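PDB 4RW0: lipolytic protein G-D-S-L family from Veillonella parvula DSM 2008, which probably hydrolyses ester bonds as a serine lipase or esterase of the SGNH hydrolase clan, with a natural substrate that is not established. Local coordinates for residues E5-G10 with T39-D44; C46-M51 with T86-T91; D78-R83 with D118-V123; Q112-M117 with I158-E163. One frame throughout, in Å; residues are numbered along the deposited sequence. Where two conformers were deposited one is given.

Contact 1: E5-G10 with T39-D44; sequences EIICFG and TNYGED
Ile7 pairs with Thr39 and Cys8 with Asn40 where two parallel strands, 4-10 and the edge strand 36-40, run side by side in the central sheet. Three backbone bonds carry the register: Thr39 N to Ile6 O (3.0 Å), Cys8 N to Thr39 O (2.9 Å) and Tyr41 N to Cys8 O (2.7 Å). Past Asn40 the backbone makes an Asx turn, Asn40 OD1 accepting from Gly42 N, yet Glu43 N still donates to Gly10 O at 3.0 Å. These are the C-terminal ends of two strands of the parallel sheet in an alpha/beta fold of the SGNH type, and Gly10 opens the Gly-Asp-Ser sequence that names the family. On the face of Ile7 and Phe9, which helix 48-59 covers, Tyr41 lies across both. Chi1 of -72° sets its CG beside the backbone N, 3.7 Å from Phe9 CE1. Tyr41 CD1 meets Ile7 CG2 at 3.6 Å. Phe9 CD1 packs against Tyr41 CB at 3.5 Å, and Phe9 CZ sits over one face of the Tyr41 ring, displaced to the rim, with the two planes 35° apart. Beyond the rings one water accepts from Gly10 N and donates to Tyr41 O (2.9 Å), linking the two segments.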
loop_
_atom_site.group_PDB
_atom_site.type_symbol
_atom_site.label_atom_id
_atom_site.label_comp_id
_atom_site.label_asym_id
_atom_site.label_seq_id
_atom_site.Cartn_x
_atom_site.Cartn_y
_atom_site.Cartn_z
ATOM N N GLU A 5 -12.854 -3.841 11.013
ATOM C CA GLU A 5 -12.736 -3.671 9.543
ATOM C C GLU A 5 -11.524 -2.905 9.088
ATOM O O GLU A 5 -11.245 -1.790 9.531
ATOM C CB GLU A 5 -14.053 -3.014 9.014
ATOM C CG GLU A 5 -14.075 -2.618 7.539
ATOM C CD GLU A 5 -15.463 -2.155 7.014
ATOM O OE1 GLU A 5 -15.669 -0.899 6.906
ATOM O OE2 GLU A 5 -16.332 -3.036 6.697
ATOM N N ILE A 6 -10.761 -3.500 8.187
ATOM C CA ILE A 6 -9.724 -2.847 7.471
ATOM C C ILE A 6 -10.007 -2.876 5.975
ATOM O O ILE A 6 -10.168 -3.968 5.370
ATOM C CB ILE A 6 -8.357 -3.460 7.774
ATOM C CG1 ILE A 6 -8.150 -3.400 9.288
ATOM C CG2 ILE A 6 -7.282 -2.742 6.992
ATOM C CD1 ILE A 6 -6.712 -3.657 9.734
ATOM N N ILE A 7 -10.122 -1.683 5.397
ATOM C CA ILE A 7 -10.477 -1.447 3.974
ATOM C C ILE A 7 -9.153 -1.090 3.282
ATOM O O ILE A 7 -8.469 -0.179 3.736
ATOM C CB ILE A 7 -11.426 -0.222 3.850
ATOM C CG1 ILE A 7 -12.693 -0.450 4.589
ATOM C CG2 ILE A 7 -11.799 0.008 2.409
ATOM C CD1 ILE A 7 -13.458 -1.699 4.136
ATOM N N CYS A 8 -8.759 -1.832 2.236
ATOM C CA CYS A 8 -7.513 -1.613 1.537
ATOM C C CYS A 8 -7.689 -1.100 0.122
ATOM O O CYS A 8 -8.338 -1.759 -0.731
ATOM C CB CYS A 8 -6.639 -2.908 1.489
ATOM S SG CYS A 8 -6.512 -3.674 3.151
ATOM N N PHE A 9 -7.047 0.032 -0.167
ATOM C CA PHE A 9 -7.016 0.617 -1.511
ATOM C C PHE A 9 -5.608 0.685 -2.037
ATOM O O PHE A 9 -4.627 0.855 -1.254
ATOM C CB PHE A 9 -7.519 2.071 -1.441
ATOM C CG PHE A 9 -8.968 2.211 -1.047
ATOM C CD1 PHE A 9 -9.954 2.048 -1.943
ATOM C CD2 PHE A 9 -9.323 2.457 0.256
ATOM C CE1 PHE A 9 -11.306 2.154 -1.582
ATOM C CE2 PHE A 9 -10.636 2.625 0.621
ATOM C CZ PHE A 9 -11.641 2.449 -0.297
ATOM N N GLY A 10 -5.516 0.596 -3.367
ATOM C CA GLY A 10 -4.271 0.692 -4.099
ATOM C C GLY A 10 -4.324 0.093 -5.488
ATOM O O GLY A 10 -5.385 -0.028 -6.072
ATOM N N THR A 39 -11.024 -6.082 3.490
ATOM C CA THR A 39 -11.638 -6.027 2.184
ATOM C C THR A 39 -10.694 -5.342 1.219
ATOM O O THR A 39 -10.225 -4.218 1.460
ATOM C CB THR A 39 -13.001 -5.316 2.239
ATOM O OG1 THR A 39 -13.779 -5.923 3.233
ATOM C CG2 THR A 39 -13.693 -5.410 0.897
ATOM N N ASN A 40 -10.416 -6.002 0.093
ATOM C CA ASN A 40 -9.488 -5.494 -0.891
ATOM C C ASN A 40 -10.168 -4.714 -2.014
ATOM O O ASN A 40 -10.842 -5.284 -2.794
ATOM C CB ASN A 40 -8.708 -6.634 -1.487
ATOM C CG ASN A 40 -7.352 -6.223 -2.026
ATOM O OD1 ASN A 40 -7.165 -5.124 -2.551
ATOM N ND2 ASN A 40 -6.363 -7.180 -1.940
ATOM N N TYR A 41 -9.938 -3.417 -2.075
ATOM C CA TYR A 41 -10.422 -2.530 -3.160
ATOM C C TYR A 41 -9.337 -2.203 -4.156
ATOM O O TYR A 41 -9.455 -1.321 -5.020
ATOM C CB TYR A 41 -11.018 -1.254 -2.544
ATOM C CG TYR A 41 -12.305 -1.406 -1.861
ATOM C CD1 TYR A 41 -12.382 -1.920 -0.592
ATOM C CD2 TYR A 41 -13.507 -0.992 -2.469
ATOM C CE1 TYR A 41 -13.596 -2.075 0.047
ATOM C CE2 TYR A 41 -14.756 -1.132 -1.824
ATOM C CZ TYR A 41 -14.787 -1.656 -0.570
ATOM O OH TYR A 41 -15.929 -1.900 0.112
ATOM N N GLY A 42 -8.224 -2.951 -4.099
ATOM C CA GLY A 42 -7.152 -2.707 -4.974
ATOM C C GLY A 42 -7.579 -2.908 -6.408
ATOM O O GLY A 42 -8.377 -3.805 -6.716
ATOM N N GLU A 43 -6.926 -2.222 -7.322
ATOM C CA GLU A 43 -7.352 -2.278 -8.741
ATOM C C GLU A 43 -6.112 -2.251 -9.608
ATOM O O GLU A 43 -5.285 -1.341 -9.541
ATOM C CB GLU A 43 -8.252 -1.090 -9.069
ATOM C CG GLU A 43 -8.648 -0.972 -10.533
ATOM C CD GLU A 43 -9.223 0.449 -10.853
ATOM O OE1 GLU A 43 -10.013 1.007 -10.040
ATOM O OE2 GLU A 43 -8.819 1.048 -11.885
ATOM N N ASP A 44 -5.988 -3.251 -10.448
ATOM C CA ASP A 44 -4.855 -3.329 -11.303
ATOM C C ASP A 44 -4.781 -2.153 -12.273
ATOM O O ASP A 44 -5.771 -1.752 -12.831
ATOM C CB ASP A 44 -4.901 -4.621 -12.158
ATOM C CG ASP A 44 -4.748 -5.920 -11.334
ATOM O OD1 ASP A 44 -4.425 -5.875 -10.142
ATOM O OD2 ASP A 44 -4.945 -7.037 -11.909
HETATM O O HOH W 1 -7.996 1.130 -5.304
#

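Contact 2: C46-M51 with T86-T91; sequences CSVQGM and TYVYKT
Two helices of the layer beside the sheet in this alpha/beta/alpha fold meet here, Val48 in the first turn of helix 48-59 against Thr91 of helix 85-100. The apolar part is small: Val48 CG1 reaches Thr91 CG2 at 3.5 Å, the two side chains crossing at a slant, while Val48 CG2 approaches Val88 CG1 more loosely at 4.3 Å. Val48 CG1 is anti to the backbone N (chi1 -174°), which sends this branch to the threonine methyl. The polar part is carried by water. Tyr87 OH meets two water molecules, both at 2.7 Å and both in the plane of its ring; one accepts from Gln49 N, the other donates to Gln49 OE1 at 2.6 Å. Gln49 is thus linked to the phenol through backbone and side chain alike, its chain bent at chi2. The start of helix 48-59 is fixed by Ser47 at the N-cap, whose OG accepts from Gly50 N at 3.0 Å. Across the interface, Tyr87 O takes two donors from opposite faces of its plane, Thr91 N and, at 2.7 Å, Thr91 OG1, and the same hydroxyl oxygen lies 3.3 Å above the Tyr87 ring plane, offset toward the rim.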
loop_
_atom_site.group_PDB
_atom_site.type_symbol
_atom_site.label_atom_id
_atom_site.label_comp_id
_atom_site.label_asym_id
_atom_site.label_seq_id
_atom_site.Cartn_x
_atom_site.Cartn_y
_atom_site.Cartn_z
ATOM N N CYS A 46 -4.167 0.878 -11.498
ATOM C CA CYS A 46 -4.694 2.117 -10.904
ATOM C C CYS A 46 -3.645 3.232 -10.701
ATOM O O CYS A 46 -2.503 2.994 -10.268
ATOM C CB CYS A 46 -5.278 1.782 -9.524
ATOM S SG CYS A 46 -6.418 3.001 -8.876
ATOM N N SER A 47 -4.039 4.460 -11.005
ATOM C CA SER A 47 -3.222 5.648 -10.669
ATOM C C SER A 47 -3.649 6.225 -9.306
ATOM O O SER A 47 -4.670 5.813 -8.755
ATOM C CB SER A 47 -3.414 6.747 -11.737
ATOM O OG SER A 47 -4.799 7.197 -11.720
ATOM N N VAL A 48 -2.873 7.184 -8.765
ATOM C CA VAL A 48 -3.191 7.731 -7.454
ATOM C C VAL A 48 -4.534 8.494 -7.547
ATOM O O VAL A 48 -5.380 8.299 -6.720
ATOM C CB VAL A 48 -2.138 8.706 -6.906
ATOM C CG1 VAL A 48 -2.537 9.067 -5.497
ATOM C CG2 VAL A 48 -0.797 8.071 -6.842
ATOM N N GLN A 49 -4.772 9.203 -8.650
ATOM C CA GLN A 49 -6.076 9.875 -8.768
ATOM C C GLN A 49 -7.200 8.863 -8.952
ATOM O O GLN A 49 -8.299 9.044 -8.443
ATOM C CB GLN A 49 -6.072 10.859 -9.947
ATOM C CG GLN A 49 -7.400 11.656 -10.064
ATOM C CD GLN A 49 -7.598 12.645 -8.918
ATOM O OE1 GLN A 49 -6.742 13.476 -8.625
ATOM N NE2 GLN A 49 -8.674 12.487 -8.209
ATOM N N GLY A 50 -6.972 7.819 -9.724
ATOM C CA GLY A 50 -7.962 6.731 -9.783
ATOM C C GLY A 50 -8.305 6.103 -8.436
ATOM O O GLY A 50 -9.472 5.780 -8.110
HETATM N N MSE A 51 -7.314 5.983 -7.581
HETATM C CA MSE A 51 -7.574 5.489 -6.200
HETATM C C MSE A 51 -8.477 6.437 -5.414
HETATM O O MSE A 51 -9.273 6.024 -4.647
HETATM C CB MSE A 51 -6.257 5.268 -5.429
HETATM C CG MSE A 51 -6.496 4.744 -4.001
HETATM SE SE MSE A 51 -4.805 4.311 -2.996
HETATM C CE MSE A 51 -4.270 6.171 -2.643
ATOM N N THR A 86 6.633 15.226 -6.618
ATOM C CA THR A 86 5.742 16.256 -6.079
ATOM C C THR A 86 4.256 15.966 -6.410
ATOM O O THR A 86 3.398 16.038 -5.524
ATOM C CB THR A 86 6.177 17.666 -6.555
ATOM O OG1 THR A 86 7.499 17.915 -6.029
ATOM C CG2 THR A 86 5.195 18.694 -6.006
ATOM N N TYR A 87 3.976 15.608 -7.654
ATOM C CA TYR A 87 2.626 15.270 -8.047
ATOM C C TYR A 87 2.110 14.043 -7.224
ATOM O O TYR A 87 0.985 14.051 -6.648
ATOM C CB TYR A 87 2.536 14.997 -9.543
ATOM C CG TYR A 87 1.189 14.411 -9.873
ATOM C CD1 TYR A 87 0.033 15.225 -9.926
ATOM C CD2 TYR A 87 1.025 13.038 -10.043
ATOM C CE1 TYR A 87 -1.219 14.681 -10.179
ATOM C CE2 TYR A 87 -0.219 12.482 -10.296
ATOM C CZ TYR A 87 -1.343 13.293 -10.371
ATOM O OH TYR A 87 -2.613 12.726 -10.551
ATOM N N VAL A 88 2.944 12.995 -7.177
ATOM C CA VAL A 88 2.566 11.735 -6.525
ATOM C C VAL A 88 2.308 11.937 -5.074
ATOM O O VAL A 88 1.225 11.567 -4.552
ATOM C CB VAL A 88 3.589 10.613 -6.829
ATOM C CG1 VAL A 88 3.216 9.349 -6.072
ATOM C CG2 VAL A 88 3.537 10.321 -8.293
ATOM N N TYR A 89 3.245 12.631 -4.402
ATOM C CA TYR A 89 3.068 12.925 -2.999
ATOM C C TYR A 89 1.831 13.768 -2.684
ATOM O O TYR A 89 1.078 13.440 -1.765
ATOM C CB TYR A 89 4.344 13.550 -2.371
ATOM C CG TYR A 89 4.145 14.113 -0.973
ATOM C CD1 TYR A 89 4.031 13.288 0.114
ATOM C CD2 TYR A 89 4.121 15.499 -0.749
ATOM C CE1 TYR A 89 3.828 13.781 1.357
ATOM C CE2 TYR A 89 3.919 16.004 0.510
ATOM C CZ TYR A 89 3.772 15.145 1.536
ATOM O OH TYR A 89 3.580 15.595 2.792
ATOM N N LYS A 90 1.628 14.829 -3.440
ATOM C CA LYS A 90 0.494 15.738 -3.200
ATOM C C LYS A 90 -0.835 15.020 -3.354
ATOM O O LYS A 90 -1.792 15.248 -2.573
ATOM C CB LYS A 90 0.496 16.911 -4.212
ATOM C CG LYS A 90 1.089 18.235 -3.734
ATOM C CD LYS A 90 2.112 18.119 -2.593
ATOM C CE LYS A 90 3.223 19.182 -2.668
ATOM N NZ LYS A 90 2.768 20.512 -3.193
ATOM N N THR A 91 -0.911 14.161 -4.374
ATOM C CA THR A 91 -2.168 13.481 -4.655
ATOM C C THR A 91 -2.416 12.436 -3.563
ATOM O O THR A 91 -3.571 12.252 -3.136
ATOM C CB THR A 91 -2.119 12.916 -6.038
ATOM O OG1 THR A 91 -1.652 13.920 -6.949
ATOM C CG2 THR A 91 -3.402 12.345 -6.433
HETATM O O HOH W 2 -2.910 10.035 -10.684
HETATM O O HOH W 3 -4.799 14.246 -10.154
#

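Contact 3: D78-R83 with D118-V123; sequences DILQGR and DGLDLV
Ile79 packs between Leu120 and Val123: both of its branches meet Val123, and CG2 also meets Leu120. CG1 lies 3.9 Å from Val123 CG1, the two side chains sliding past each other in opposite directions, while CG2 comes to 3.7 Å from the backbone Leu120 O and 4.0 Å from Val123 CB. A chi1 of -65° puts CG1 beside the backbone N and CG2 anti to it. Leu120 answers with CD2 set 3.7 Å from Ile79 O, and with CD1 touching Leu80 CD2 at 4.1 Å, where the two leucines cross at about a right angle. An alanine in place of Ile79 would probably open a gap beside Val123 CG1 and take the CG2 contact from Leu120 O. The next shell holds the backbone in place. Helix 76-80 ends in a Schellman motif at Gly82 (phi 108°), with Arg83 N bonded to Asp78 O and Gly82 N to Ile79 O; a side chain at Gly82 would be jammed against the carbonyl O of Gln81. The chain then turns so that Arg83 O lies 4.0 Å from Val123 CG1. Farther out, Asp116 OD2 accepts from Leu120 N at the start of helix 120-138. Helix 76-80 follows strand 69-73, and Ile79 also rests on Val88 of helix 85-100 and on Ile113, so the short helix is wedged between helices 85-100 and 120-138.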
loop_
_atom_site.group_PDB
_atom_site.type_symbol
_atom_site.label_atom_id
_atom_site.label_comp_id
_atom_site.label_asym_id
_atom_site.label_seq_id
_atom_site.Cartn_x
_atom_site.Cartn_y
_atom_site.Cartn_z
ATOM N N ASP A 78 1.906 5.938 -11.773
ATOM C CA ASP A 78 2.159 7.351 -12.076
ATOM C C ASP A 78 3.647 7.557 -12.332
ATOM O O ASP A 78 4.003 8.191 -13.322
ATOM C CB ASP A 78 1.733 8.230 -10.933
ATOM C CG ASP A 78 0.203 8.165 -10.685
ATOM O OD1 ASP A 78 -0.301 7.259 -9.956
ATOM O OD2 ASP A 78 -0.487 9.010 -11.256
ATOM N N ILE A 79 4.495 6.962 -11.493
ATOM C CA ILE A 79 5.928 7.079 -11.655
ATOM C C ILE A 79 6.370 6.426 -12.942
ATOM O O ILE A 79 7.180 7.000 -13.722
ATOM C CB ILE A 79 6.632 6.581 -10.437
ATOM C CG1 ILE A 79 6.287 7.481 -9.276
ATOM C CG2 ILE A 79 8.152 6.513 -10.636
ATOM C CD1 ILE A 79 6.739 6.894 -7.931
ATOM N N LEU A 80 5.815 5.252 -13.258
ATOM C CA LEU A 80 6.163 4.626 -14.517
ATOM C C LEU A 80 5.742 5.464 -15.729
ATOM O O LEU A 80 6.329 5.381 -16.772
ATOM C CB LEU A 80 5.539 3.263 -14.668
ATOM C CG LEU A 80 6.138 2.205 -13.747
ATOM C CD1 LEU A 80 5.224 0.984 -13.804
ATOM C CD2 LEU A 80 7.551 1.830 -14.159
ATOM N N GLN A 81 4.695 6.241 -15.603
ATOM C CA GLN A 81 4.248 7.082 -16.688
ATOM C C GLN A 81 4.911 8.447 -16.703
ATOM O O GLN A 81 4.577 9.251 -17.508
ATOM C CB GLN A 81 2.734 7.229 -16.623
ATOM C CG GLN A 81 2.082 5.966 -17.157
ATOM C CD GLN A 81 0.609 5.883 -16.854
ATOM O OE1 GLN A 81 0.037 6.764 -16.199
ATOM N NE2 GLN A 81 -0.028 4.814 -17.331
ATOM N N GLY A 82 5.821 8.728 -15.794
ATOM C CA GLY A 82 6.587 9.933 -15.898
ATOM C C GLY A 82 6.257 11.014 -14.913
ATOM O O GLY A 82 6.926 12.017 -14.943
ATOM N N ARG A 83 5.300 10.839 -13.994
ATOM C CA ARG A 83 4.986 11.910 -13.072
ATOM C C ARG A 83 6.075 12.055 -12.049
ATOM O O ARG A 83 6.750 11.079 -11.687
ATOM C CB ARG A 83 3.632 11.729 -12.379
ATOM C CG ARG A 83 2.444 11.267 -13.239
ATOM C CD ARG A 83 2.163 12.198 -14.383
ATOM N NE ARG A 83 2.008 13.597 -13.932
ATOM C CZ ARG A 83 0.850 14.228 -13.689
ATOM N NH1 ARG A 83 0.884 15.492 -13.303
ATOM N NH2 ARG A 83 -0.328 13.617 -13.806
ATOM N N ASP A 118 18.412 3.523 -10.760
ATOM C CA ASP A 118 19.112 4.838 -10.766
ATOM C C ASP A 118 18.328 5.947 -11.386
ATOM O O ASP A 118 18.830 7.069 -11.423
ATOM C CB ASP A 118 20.431 4.786 -11.567
ATOM C CG ASP A 118 21.432 3.853 -10.961
ATOM O OD1 ASP A 118 21.456 3.740 -9.714
ATOM O OD2 ASP A 118 22.192 3.224 -11.733
ATOM N N GLY A 119 17.133 5.648 -11.907
ATOM C CA GLY A 119 16.239 6.652 -12.511
ATOM C C GLY A 119 14.885 6.723 -11.788
ATOM O O GLY A 119 14.746 7.378 -10.760
ATOM N N LEU A 120 13.907 5.981 -12.300
ATOM C CA LEU A 120 12.558 5.996 -11.703
ATOM C C LEU A 120 12.503 5.640 -10.220
ATOM O O LEU A 120 11.684 6.190 -9.469
ATOM C CB LEU A 120 11.622 5.104 -12.493
ATOM C CG LEU A 120 11.394 5.606 -13.891
ATOM C CD1 LEU A 120 10.430 4.695 -14.583
ATOM C CD2 LEU A 120 10.880 7.040 -13.861
ATOM N N ASP A 121 13.365 4.741 -9.758
ATOM C CA ASP A 121 13.280 4.381 -8.351
ATOM C C ASP A 121 13.602 5.492 -7.414
ATOM O O ASP A 121 13.232 5.450 -6.214
ATOM C CB ASP A 121 14.213 3.203 -8.002
ATOM C CG ASP A 121 13.850 2.584 -6.655
ATOM O OD1 ASP A 121 12.660 2.131 -6.530
ATOM O OD2 ASP A 121 14.676 2.647 -5.716
ATOM N N LEU A 122 14.371 6.470 -7.913
ATOM C CA LEU A 122 14.671 7.637 -7.072
ATOM C C LEU A 122 13.404 8.471 -6.790
ATOM O O LEU A 122 13.259 9.044 -5.695
ATOM C CB LEU A 122 15.760 8.528 -7.690
ATOM C CG LEU A 122 17.072 7.837 -8.106
ATOM C CD1 LEU A 122 18.035 8.843 -8.750
ATOM C CD2 LEU A 122 17.735 7.210 -6.899
ATOM N N VAL A 123 12.483 8.498 -7.738
ATOM C CA VAL A 123 11.196 9.201 -7.523
ATOM C C VAL A 123 10.403 8.500 -6.402
ATOM O O VAL A 123 9.894 9.135 -5.443
ATOM C CB VAL A 123 10.372 9.226 -8.797
ATOM C CG1 VAL A 123 9.112 10.043 -8.579
ATOM C CG2 VAL A 123 11.161 9.803 -9.968
#

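Contact 4: Q112-M117 with I158-E163; sequences QIDSDM and IVFAGE
A type I beta turn, Ile113 to Asp116, docks by Asp114 and Ser115 onto Glu163, joining the loop after strand 104-108 to the loop before helix 168-182. The latter runs on into a Val-His-Pro sequence that probably corresponds to the conserved histidine block of SGNH hydrolases. Asp114 N donates to Glu163 O at 2.9 Å with an N-H...O angle of 142°. Next to it, Ser115 OG donates to Glu163 OE2 at 3.2 Å, meeting the carboxylate on its anti side and 25° out of its plane. The turn closes its own backbone with Asp116 N to Ile113 O. Both carboxylate oxygens of Asp114 have donors: OD1 takes Gln112 NE2 at 3.0 Å, from above the carboxylate plane, and OD2 takes a water at 2.7 Å that also donates to Gly162 O and so bridges the loops. Outside the two loops, Ile113 N is satisfied by Asp121 OD1. The aliphatic and amide part of Gln112 meanwhile leans on Phe160, with Gln112 CD 3.6 Å from Phe160 CE2 and Gln112 CG 3.8 Å from Phe160 CZ, and the amide and ring planes are 49° apart. An alanine at Gln112 would probably leave Asp114 OD1 without its amide donor and open a gap beside Phe160 CE2 and CZ. Helix 145-154 backs the same glutamine through Tyr146 and Phe150. At the outer end of the contact, Ser115 CB and Glu163 CB come within 3.5 Å of each other.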
loop_
_atom_site.group_PDB
_atom_site.type_symbol
_atom_site.label_atom_id
_atom_site.label_comp_id
_atom_site.label_asym_id
_atom_site.label_seq_id
_atom_site.Cartn_x
_atom_site.Cartn_y
_atom_site.Cartn_z
ATOM N N GLN A 112 10.152 -0.961 -4.706
ATOM C CA GLN A 112 11.045 -0.388 -5.697
ATOM C C GLN A 112 10.692 -0.655 -7.139
ATOM O O GLN A 112 10.064 -1.649 -7.476
ATOM C CB GLN A 112 12.480 -0.877 -5.420
ATOM C CG GLN A 112 12.738 -2.306 -5.896
ATOM C CD GLN A 112 13.829 -2.988 -5.056
ATOM O OE1 GLN A 112 13.722 -3.094 -3.833
ATOM N NE2 GLN A 112 14.851 -3.495 -5.721
ATOM N N ILE A 113 11.138 0.238 -7.999
ATOM C CA ILE A 113 11.059 0.045 -9.437
ATOM C C ILE A 113 12.405 -0.604 -9.841
ATOM O O ILE A 113 13.430 0.089 -10.046
ATOM C CB ILE A 113 10.737 1.380 -10.167
ATOM C CG1 ILE A 113 9.332 1.855 -9.711
ATOM C CG2 ILE A 113 10.746 1.145 -11.687
ATOM C CD1 ILE A 113 8.780 2.991 -10.475
ATOM N N ASP A 114 12.374 -1.936 -9.914
ATOM C CA ASP A 114 13.574 -2.779 -10.029
ATOM C C ASP A 114 14.214 -2.715 -11.403
ATOM O O ASP A 114 15.331 -3.103 -11.576
ATOM C CB ASP A 114 13.248 -4.261 -9.710
ATOM C CG ASP A 114 14.507 -5.069 -9.291
ATOM O OD1 ASP A 114 15.307 -4.508 -8.497
ATOM O OD2 ASP A 114 14.685 -6.250 -9.732
ATOM N N SER A 115 13.496 -2.255 -12.398
ATOM C CA SER A 115 14.062 -2.068 -13.715
ATOM C C SER A 115 14.866 -0.781 -13.876
ATOM O O SER A 115 15.398 -0.585 -14.939
ATOM C CB SER A 115 12.908 -1.954 -14.739
ATOM O OG SER A 115 12.039 -0.928 -14.274
ATOM N N ASP A 116 14.833 0.138 -12.912
ATOM C CA ASP A 116 15.473 1.450 -13.077
ATOM C C ASP A 116 15.894 2.020 -11.721
ATOM O O ASP A 116 15.386 3.055 -11.248
ATOM C CB ASP A 116 14.500 2.408 -13.811
ATOM C CG ASP A 116 15.198 3.660 -14.364
ATOM O OD1 ASP A 116 16.434 3.670 -14.498
ATOM O OD2 ASP A 116 14.500 4.637 -14.638
HETATM N N MSE A 117 16.808 1.313 -11.069
HETATM C CA MSE A 117 17.179 1.655 -9.726
HETATM C C MSE A 117 17.913 3.001 -9.644
HETATM O O MSE A 117 17.981 3.580 -8.559
HETATM C CB MSE A 117 17.947 0.495 -9.089
HETATM C CG MSE A 117 17.054 -0.774 -8.893
HETATM SE SE MSE A 117 15.551 -0.355 -7.662
HETATM C CE MSE A 117 16.428 -0.455 -5.930
ATOM N N ILE A 158 14.901 -14.186 -3.969
ATOM C CA ILE A 158 14.161 -14.016 -5.200
ATOM C C ILE A 158 12.757 -13.494 -4.840
ATOM O O ILE A 158 11.876 -14.281 -4.408
ATOM C CB ILE A 158 14.071 -15.393 -5.843
ATOM C CG1 ILE A 158 15.486 -15.975 -6.064
ATOM C CG2 ILE A 158 13.334 -15.356 -7.173
ATOM C CD1 ILE A 158 16.393 -15.086 -6.890
ATOM N N VAL A 159 12.548 -12.185 -4.922
ATOM C CA VAL A 159 11.251 -11.610 -4.478
ATOM C C VAL A 159 10.402 -10.887 -5.569
ATOM O O VAL A 159 9.231 -10.655 -5.345
ATOM C CB VAL A 159 11.424 -10.684 -3.288
ATOM C CG1 VAL A 159 11.876 -11.466 -2.038
ATOM C CG2 VAL A 159 12.384 -9.583 -3.578
ATOM N N PHE A 160 10.996 -10.509 -6.695
ATOM C CA PHE A 160 10.319 -9.812 -7.806
ATOM C C PHE A 160 10.115 -10.706 -9.008
ATOM O O PHE A 160 11.010 -11.454 -9.418
ATOM C CB PHE A 160 11.039 -8.505 -8.194
ATOM C CG PHE A 160 10.961 -7.438 -7.134
ATOM C CD1 PHE A 160 9.783 -6.731 -6.928
ATOM C CD2 PHE A 160 12.051 -7.094 -6.391
ATOM C CE1 PHE A 160 9.672 -5.727 -5.938
ATOM C CE2 PHE A 160 11.966 -6.102 -5.420
ATOM C CZ PHE A 160 10.790 -5.434 -5.177
ATOM N N ALA A 161 8.886 -10.696 -9.552
ATOM C CA ALA A 161 8.577 -11.409 -10.804
ATOM C C ALA A 161 8.818 -10.637 -12.122
ATOM O O ALA A 161 8.706 -11.188 -13.213
ATOM C CB ALA A 161 7.151 -11.910 -10.804
ATOM N N GLY A 162 9.096 -9.356 -11.991
ATOM C CA GLY A 162 9.261 -8.429 -13.072
ATOM C C GLY A 162 9.767 -7.081 -12.548
ATOM O O GLY A 162 10.224 -6.937 -11.405
ATOM N N GLU A 163 9.607 -6.079 -13.369
ATOM C CA GLU A 163 10.061 -4.735 -13.010
ATOM C C GLU A 163 9.443 -4.156 -11.768
ATOM O O GLU A 163 10.106 -3.370 -11.101
ATOM C CB GLU A 163 9.919 -3.781 -14.215
ATOM C CG GLU A 163 8.540 -3.659 -14.754
ATOM C CD GLU A 163 8.353 -2.409 -15.634
ATOM O OE1 GLU A 163 7.184 -2.099 -16.007
ATOM O OE2 GLU A 163 9.352 -1.685 -15.867
HETATM O O HOH W 4 13.008 -7.812 -11.219
#

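In the fold
From the N terminus, contact 1 closes first, returning the chain through two helices to set edge strand 36-40 beside strand 4-10. Contact 2 opens just afterwards, and the two touch where SE, the selenium of Met51, a selenomethionine in this crystal, packs on Gly10 N at 3.8 Å. The remaining three overlap along the chain: contact 3 opens inside the loop of contact 2 and closes beyond it, and contact 4 does the same to contact 3. Asp78 OD1, probably bonded to Val48 N, joins contacts 2 and 3, while Asp121 N, probably bonded to Asp116 O, joins 3 and 4. The series links the sheet edge through four helices to the loop before helix 168-182.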